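Local coordinates for protein leucyl-trna synthetase (Plasmodium falciparum, PDB 5FOC) that is the editing domain of a cytosolic enzyme that charges tRNA(Leu) with leucine, and probably hydrolyses wrongly aminoacylated tRNA, at residues F140-G152 with V212-V224. The protein carries 2 engineered substitutions. Sequence-based numbering, arbitrary orientation.
Sequences FINPNEYYYLTLG and VFILNKIKGEHFV
Antiparallel strands 146-152 and 216-219 pair in the mixed beta sheet of the leucyl-tRNA synthetase editing domain, with Y147 and I218 forming a hydrogen-bonded pair. Its two bonds, Y147 N to I218 O and I218 N to Y147 O, are both 2.8 Å long. On one face of the sheet K217 runs between two tyrosines, its long aliphatic chain suited to lie against rings. The chain stays extended to CD and then bends (chi3 86°), which brings CE over the centre of the Y146 ring, 3.8 Å from its centroid, with NZ beyond in a cation-pi contact. K217 also meets F94 in a cation-pi contact, and its NZ weakly bonds T93 O. K217 CG lies over a face of Y148, offset toward the rim; K219 CG covers the other face of Y146. On the opposite side L149 CD1 meets I218 CD1 and the edge of the F223 ring, and helix 18-35 packs on L149 and I218. G220 fits where the chain leaves the strand, because a CB there would clash with N142 O. At the far end T150 OG1, set anti to the backbone N (chi1 -163°), donates to F213 O at 2.7 Å, and a water bridges that same oxygen to L151 N.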
loop_
_atom_site.group_PDB
_atom_site.type_symbol
_atom_site.label_atom_id
_atom_site.label_comp_id
_atom_site.label_asym_id
_atom_site.label_seq_id
_atom_site.Cartn_x
_atom_site.Cartn_y
_atom_site.Cartn_z
ATOM N N PHE A 140 -5.519 -0.797 -1.205
ATOM C CA PHE A 140 -6.193 0.413 -1.600
ATOM C C PHE A 140 -5.234 1.567 -1.915
ATOM O O PHE A 140 -4.170 1.718 -1.260
ATOM C CB PHE A 140 -7.124 0.956 -0.512
ATOM C CG PHE A 140 -8.331 0.138 -0.199
ATOM C CD1 PHE A 140 -9.296 -0.156 -1.177
ATOM C CD2 PHE A 140 -8.594 -0.233 1.126
ATOM C CE1 PHE A 140 -10.474 -0.845 -0.817
ATOM C CE2 PHE A 140 -9.742 -0.899 1.473
ATOM C CZ PHE A 140 -10.681 -1.234 0.491
ATOM N N ILE A 141 -5.625 2.327 -2.930
ATOM C CA ILE A 141 -4.891 3.498 -3.414
ATOM C C ILE A 141 -5.869 4.599 -3.745
ATOM O O ILE A 141 -7.040 4.339 -4.006
ATOM C CB ILE A 141 -4.011 3.123 -4.631
ATOM C CG1 ILE A 141 -2.900 4.107 -4.870
ATOM C CG2 ILE A 141 -4.842 2.954 -5.889
ATOM C CD1 ILE A 141 -1.814 3.626 -5.826
ATOM N N ASN A 142 -5.428 5.861 -3.636
ATOM C CA ASN A 142 -6.309 6.932 -4.033
ATOM C C ASN A 142 -6.231 7.125 -5.534
ATOM O O ASN A 142 -5.185 7.496 -6.013
ATOM C CB ASN A 142 -5.971 8.226 -3.280
ATOM C CG ASN A 142 -6.979 9.330 -3.518
ATOM O OD1 ASN A 142 -7.528 9.501 -4.591
ATOM N ND2 ASN A 142 -7.229 10.108 -2.475
ATOM N N PRO A 143 -7.325 6.830 -6.276
ATOM C CA PRO A 143 -7.230 6.817 -7.754
ATOM C C PRO A 143 -7.012 8.211 -8.379
ATOM O O PRO A 143 -6.495 8.339 -9.479
ATOM C CB PRO A 143 -8.595 6.240 -8.159
ATOM C CG PRO A 143 -9.524 6.664 -7.059
ATOM C CD PRO A 143 -8.699 6.552 -5.822
ATOM N N ASN A 144 -7.338 9.266 -7.630
ATOM C CA ASN A 144 -7.326 10.619 -8.133
ATOM C C ASN A 144 -6.041 11.387 -7.864
ATOM O O ASN A 144 -5.942 12.556 -8.242
ATOM C CB ASN A 144 -8.543 11.348 -7.520
ATOM C CG ASN A 144 -9.855 10.770 -8.042
ATOM O OD1 ASN A 144 -9.950 10.458 -9.210
ATOM N ND2 ASN A 144 -10.840 10.613 -7.193
ATOM N N GLU A 145 -5.085 10.761 -7.178
ATOM C CA GLU A 145 -3.856 11.429 -6.731
ATOM C C GLU A 145 -2.647 10.764 -7.369
ATOM O O GLU A 145 -2.679 9.560 -7.734
ATOM C CB GLU A 145 -3.746 11.360 -5.208
ATOM C CG GLU A 145 -4.945 11.969 -4.485
ATOM C CD GLU A 145 -5.050 13.476 -4.561
ATOM O OE1 GLU A 145 -4.106 14.168 -4.970
ATOM O OE2 GLU A 145 -6.128 13.980 -4.197
ATOM N N TYR A 146 -1.597 11.538 -7.508
ATOM C CA TYR A 146 -0.316 11.078 -7.978
ATOM C C TYR A 146 0.481 10.268 -6.962
ATOM O O TYR A 146 0.558 10.578 -5.782
ATOM C CB TYR A 146 0.527 12.256 -8.425
ATOM C CG TYR A 146 0.105 12.848 -9.730
ATOM C CD1 TYR A 146 0.316 12.144 -10.908
ATOM C CD2 TYR A 146 -0.444 14.112 -9.825
ATOM C CE1 TYR A 146 -0.067 12.672 -12.123
ATOM C CE2 TYR A 146 -0.809 14.664 -11.041
ATOM C CZ TYR A 146 -0.593 13.913 -12.199
ATOM O OH TYR A 146 -0.941 14.463 -13.388
ATOM N N TYR A 147 1.107 9.207 -7.444
ATOM C CA TYR A 147 2.056 8.450 -6.649
ATOM C C TYR A 147 3.420 8.521 -7.293
ATOM O O TYR A 147 3.532 8.573 -8.529
ATOM C CB TYR A 147 1.579 7.006 -6.403
ATOM C CG TYR A 147 0.398 6.967 -5.477
ATOM C CD1 TYR A 147 -0.889 7.226 -5.944
ATOM C CD2 TYR A 147 0.573 6.776 -4.096
ATOM C CE1 TYR A 147 -1.974 7.234 -5.090
ATOM C CE2 TYR A 147 -0.508 6.736 -3.255
ATOM C CZ TYR A 147 -1.772 7.001 -3.728
ATOM O OH TYR A 147 -2.850 7.030 -2.871
ATOM N N TYR A 148 4.458 8.457 -6.474
ATOM C CA TYR A 148 5.823 8.583 -6.910
ATOM C C TYR A 148 6.536 7.236 -6.856
ATOM O O TYR A 148 6.293 6.429 -6.008
ATOM C CB TYR A 148 6.569 9.627 -6.011
ATOM C CG TYR A 148 6.095 11.022 -6.304
ATOM C CD1 TYR A 148 4.821 11.442 -5.892
ATOM C CD2 TYR A 148 6.899 11.936 -6.980
ATOM C CE1 TYR A 148 4.369 12.734 -6.146
ATOM C CE2 TYR A 148 6.467 13.251 -7.204
ATOM C CZ TYR A 148 5.199 13.633 -6.797
ATOM O OH TYR A 148 4.737 14.915 -7.025
ATOM N N LEU A 149 7.428 7.035 -7.834
ATOM C CA LEU A 149 8.274 5.841 -7.885
ATOM C C LEU A 149 9.696 6.320 -7.604
ATOM O O LEU A 149 10.176 7.219 -8.284
ATOM C CB LEU A 149 8.239 5.160 -9.300
ATOM C CG LEU A 149 6.978 4.350 -9.536
ATOM C CD1 LEU A 149 5.691 5.129 -9.537
ATOM C CD2 LEU A 149 7.179 3.701 -10.899
ATOM N N THR A 150 10.350 5.665 -6.637
ATOM C CA THR A 150 11.699 5.990 -6.203
ATOM C C THR A 150 12.414 4.735 -5.661
ATOM O O THR A 150 11.773 3.814 -5.097
ATOM C CB THR A 150 11.684 7.091 -5.111
ATOM O OG1 THR A 150 12.993 7.625 -5.041
ATOM C CG2 THR A 150 11.277 6.541 -3.800
ATOM N N LEU A 151 13.722 4.694 -5.848
ATOM C CA LEU A 151 14.531 3.550 -5.474
ATOM C C LEU A 151 14.906 3.609 -3.997
ATOM O O LEU A 151 15.162 4.727 -3.488
ATOM C CB LEU A 151 15.790 3.484 -6.349
ATOM C CG LEU A 151 15.657 3.015 -7.836
ATOM C CD1 LEU A 151 16.887 3.397 -8.621
ATOM C CD2 LEU A 151 15.444 1.521 -7.782
ATOM N N GLY A 152 14.885 2.498 -3.293
ATOM C CA GLY A 152 15.246 2.512 -1.874
ATOM C C GLY A 152 15.810 1.200 -1.421
ATOM O O GLY A 152 15.944 0.222 -2.219
ATOM N N VAL A 212 15.122 14.127 -4.197
ATOM C CA VAL A 212 14.855 12.687 -4.207
ATOM C C VAL A 212 14.901 12.294 -5.704
ATOM O O VAL A 212 14.450 13.049 -6.581
ATOM C CB VAL A 212 13.476 12.387 -3.560
ATOM C CG1 VAL A 212 13.058 10.951 -3.749
ATOM C CG2 VAL A 212 13.494 12.692 -2.075
ATOM N N PHE A 213 15.460 11.127 -5.998
ATOM C CA PHE A 213 15.493 10.610 -7.385
ATOM C C PHE A 213 14.146 10.027 -7.755
ATOM O O PHE A 213 13.761 9.026 -7.166
ATOM C CB PHE A 213 16.598 9.560 -7.468
ATOM C CG PHE A 213 16.864 8.990 -8.835
ATOM C CD1 PHE A 213 16.533 9.627 -10.040
ATOM C CD2 PHE A 213 17.522 7.791 -8.893
ATOM C CE1 PHE A 213 16.784 9.013 -11.270
ATOM C CE2 PHE A 213 17.794 7.176 -10.128
ATOM C CZ PHE A 213 17.443 7.802 -11.298
ATOM N N ILE A 214 13.422 10.667 -8.682
ATOM C CA ILE A 214 12.070 10.219 -9.029
ATOM C C ILE A 214 12.110 9.525 -10.397
ATOM O O ILE A 214 12.434 10.147 -11.392
ATOM C CB ILE A 214 11.035 11.352 -9.071
ATOM C CG1 ILE A 214 10.982 12.106 -7.694
ATOM C CG2 ILE A 214 9.639 10.839 -9.407
ATOM C CD1 ILE A 214 10.738 11.187 -6.508
ATOM N N LEU A 215 11.710 8.263 -10.416
ATOM C CA LEU A 215 11.628 7.545 -11.660
ATOM C C LEU A 215 10.383 7.832 -12.467
ATOM O O LEU A 215 10.397 7.702 -13.685
ATOM C CB LEU A 215 11.642 6.067 -11.346
ATOM C CG LEU A 215 12.814 5.512 -10.538
ATOM C CD1 LEU A 215 12.709 3.997 -10.393
ATOM C CD2 LEU A 215 14.165 5.902 -11.082
ATOM N N ASN A 216 9.285 8.113 -11.788
ATOM C CA ASN A 216 8.020 8.415 -12.397
ATOM C C ASN A 216 7.047 8.937 -11.346
ATOM O O ASN A 216 7.249 8.759 -10.135
ATOM C CB ASN A 216 7.437 7.138 -13.101
ATOM C CG ASN A 216 6.840 7.438 -14.435
ATOM O OD1 ASN A 216 6.384 8.534 -14.705
ATOM N ND2 ASN A 216 6.866 6.402 -15.336
ATOM N N LYS A 217 5.975 9.535 -11.855
ATOM C CA LYS A 217 4.869 10.044 -11.057
ATOM C C LYS A 217 3.602 9.646 -11.813
ATOM O O LYS A 217 3.416 10.046 -12.964
ATOM C CB LYS A 217 4.997 11.565 -10.894
ATOM C CG LYS A 217 3.849 12.174 -10.176
ATOM C CD LYS A 217 4.001 13.678 -10.076
ATOM C CE LYS A 217 3.454 14.375 -11.298
ATOM N NZ LYS A 217 3.587 15.851 -11.094
ATOM N N ILE A 218 2.772 8.814 -11.181
ATOM C CA ILE A 218 1.659 8.155 -11.857
ATOM C C ILE A 218 0.359 8.283 -11.040
ATOM O O ILE A 218 0.341 7.991 -9.827
ATOM C CB ILE A 218 2.022 6.666 -12.206
ATOM C CG1 ILE A 218 3.300 6.610 -13.042
ATOM C CG2 ILE A 218 0.864 5.987 -12.873
ATOM C CD1 ILE A 218 3.826 5.204 -13.306
ATOM N N LYS A 219 -0.727 8.696 -11.697
ATOM C CA LYS A 219 -2.030 8.787 -11.001
ATOM C C LYS A 219 -2.468 7.399 -10.570
ATOM O O LYS A 219 -2.264 6.404 -11.302
ATOM C CB LYS A 219 -3.122 9.467 -11.828
ATOM C CG LYS A 219 -3.464 10.888 -11.367
ATOM C CD LYS A 219 -4.611 11.497 -12.170
ATOM C CE LYS A 219 -5.965 10.884 -11.834
ATOM N NZ LYS A 219 -6.909 11.024 -12.977
ATOM N N GLY A 220 -3.031 7.292 -9.393
ATOM C CA GLY A 220 -3.372 6.020 -8.790
ATOM C C GLY A 220 -4.311 5.167 -9.623
ATOM O O GLY A 220 -4.208 3.943 -9.585
ATOM N N GLU A 221 -5.187 5.819 -10.384
ATOM C CA GLU A 221 -6.163 5.131 -11.232
ATOM C C GLU A 221 -5.478 4.114 -12.157
ATOM O O GLU A 221 -6.031 3.055 -12.481
ATOM C CB GLU A 221 -6.999 6.119 -12.043
ATOM C CG GLU A 221 -6.265 7.022 -13.001
ATOM C CD GLU A 221 -7.205 7.839 -13.890
ATOM O OE1 GLU A 221 -8.336 7.424 -14.190
ATOM O OE2 GLU A 221 -6.799 8.904 -14.337
ATOM N N HIS A 222 -4.263 4.434 -12.562
ATOM C CA HIS A 222 -3.544 3.578 -13.499
ATOM C C HIS A 222 -3.058 2.280 -12.919
ATOM O O HIS A 222 -2.767 1.300 -13.666
ATOM C CB HIS A 222 -2.406 4.319 -14.135
ATOM C CG HIS A 222 -2.858 5.478 -14.934
ATOM N ND1 HIS A 222 -3.742 5.355 -15.979
ATOM C CD2 HIS A 222 -2.609 6.805 -14.807
ATOM C CE1 HIS A 222 -3.969 6.538 -16.506
ATOM N NE2 HIS A 222 -3.321 7.439 -15.786
ATOM N N PHE A 223 -3.005 2.197 -11.609
ATOM C CA PHE A 223 -2.617 0.981 -10.906
ATOM C C PHE A 223 -3.774 0.096 -10.475
ATOM O O PHE A 223 -3.542 -1.037 -10.008
ATOM C CB PHE A 223 -1.796 1.312 -9.685
ATOM C CG PHE A 223 -0.524 2.065 -9.964
ATOM C CD1 PHE A 223 0.459 1.564 -10.819
ATOM C CD2 PHE A 223 -0.253 3.261 -9.302
ATOM C CE1 PHE A 223 1.647 2.257 -11.008
ATOM C CE2 PHE A 223 0.922 3.953 -9.510
ATOM C CZ PHE A 223 1.877 3.461 -10.337
ATOM N N VAL A 224 -5.000 0.623 -10.595
ATOM C CA VAL A 224 -6.180 -0.111 -10.175
ATOM C C VAL A 224 -6.286 -1.381 -11.007
ATOM O O VAL A 224 -6.185 -1.358 -12.219
ATOM C CB VAL A 224 -7.458 0.753 -10.219
ATOM C CG1 VAL A 224 -8.711 -0.056 -9.945
ATOM C CG2 VAL A 224 -7.329 1.832 -9.131
HETATM O O HOH W 1 15.013 6.576 -7.546
#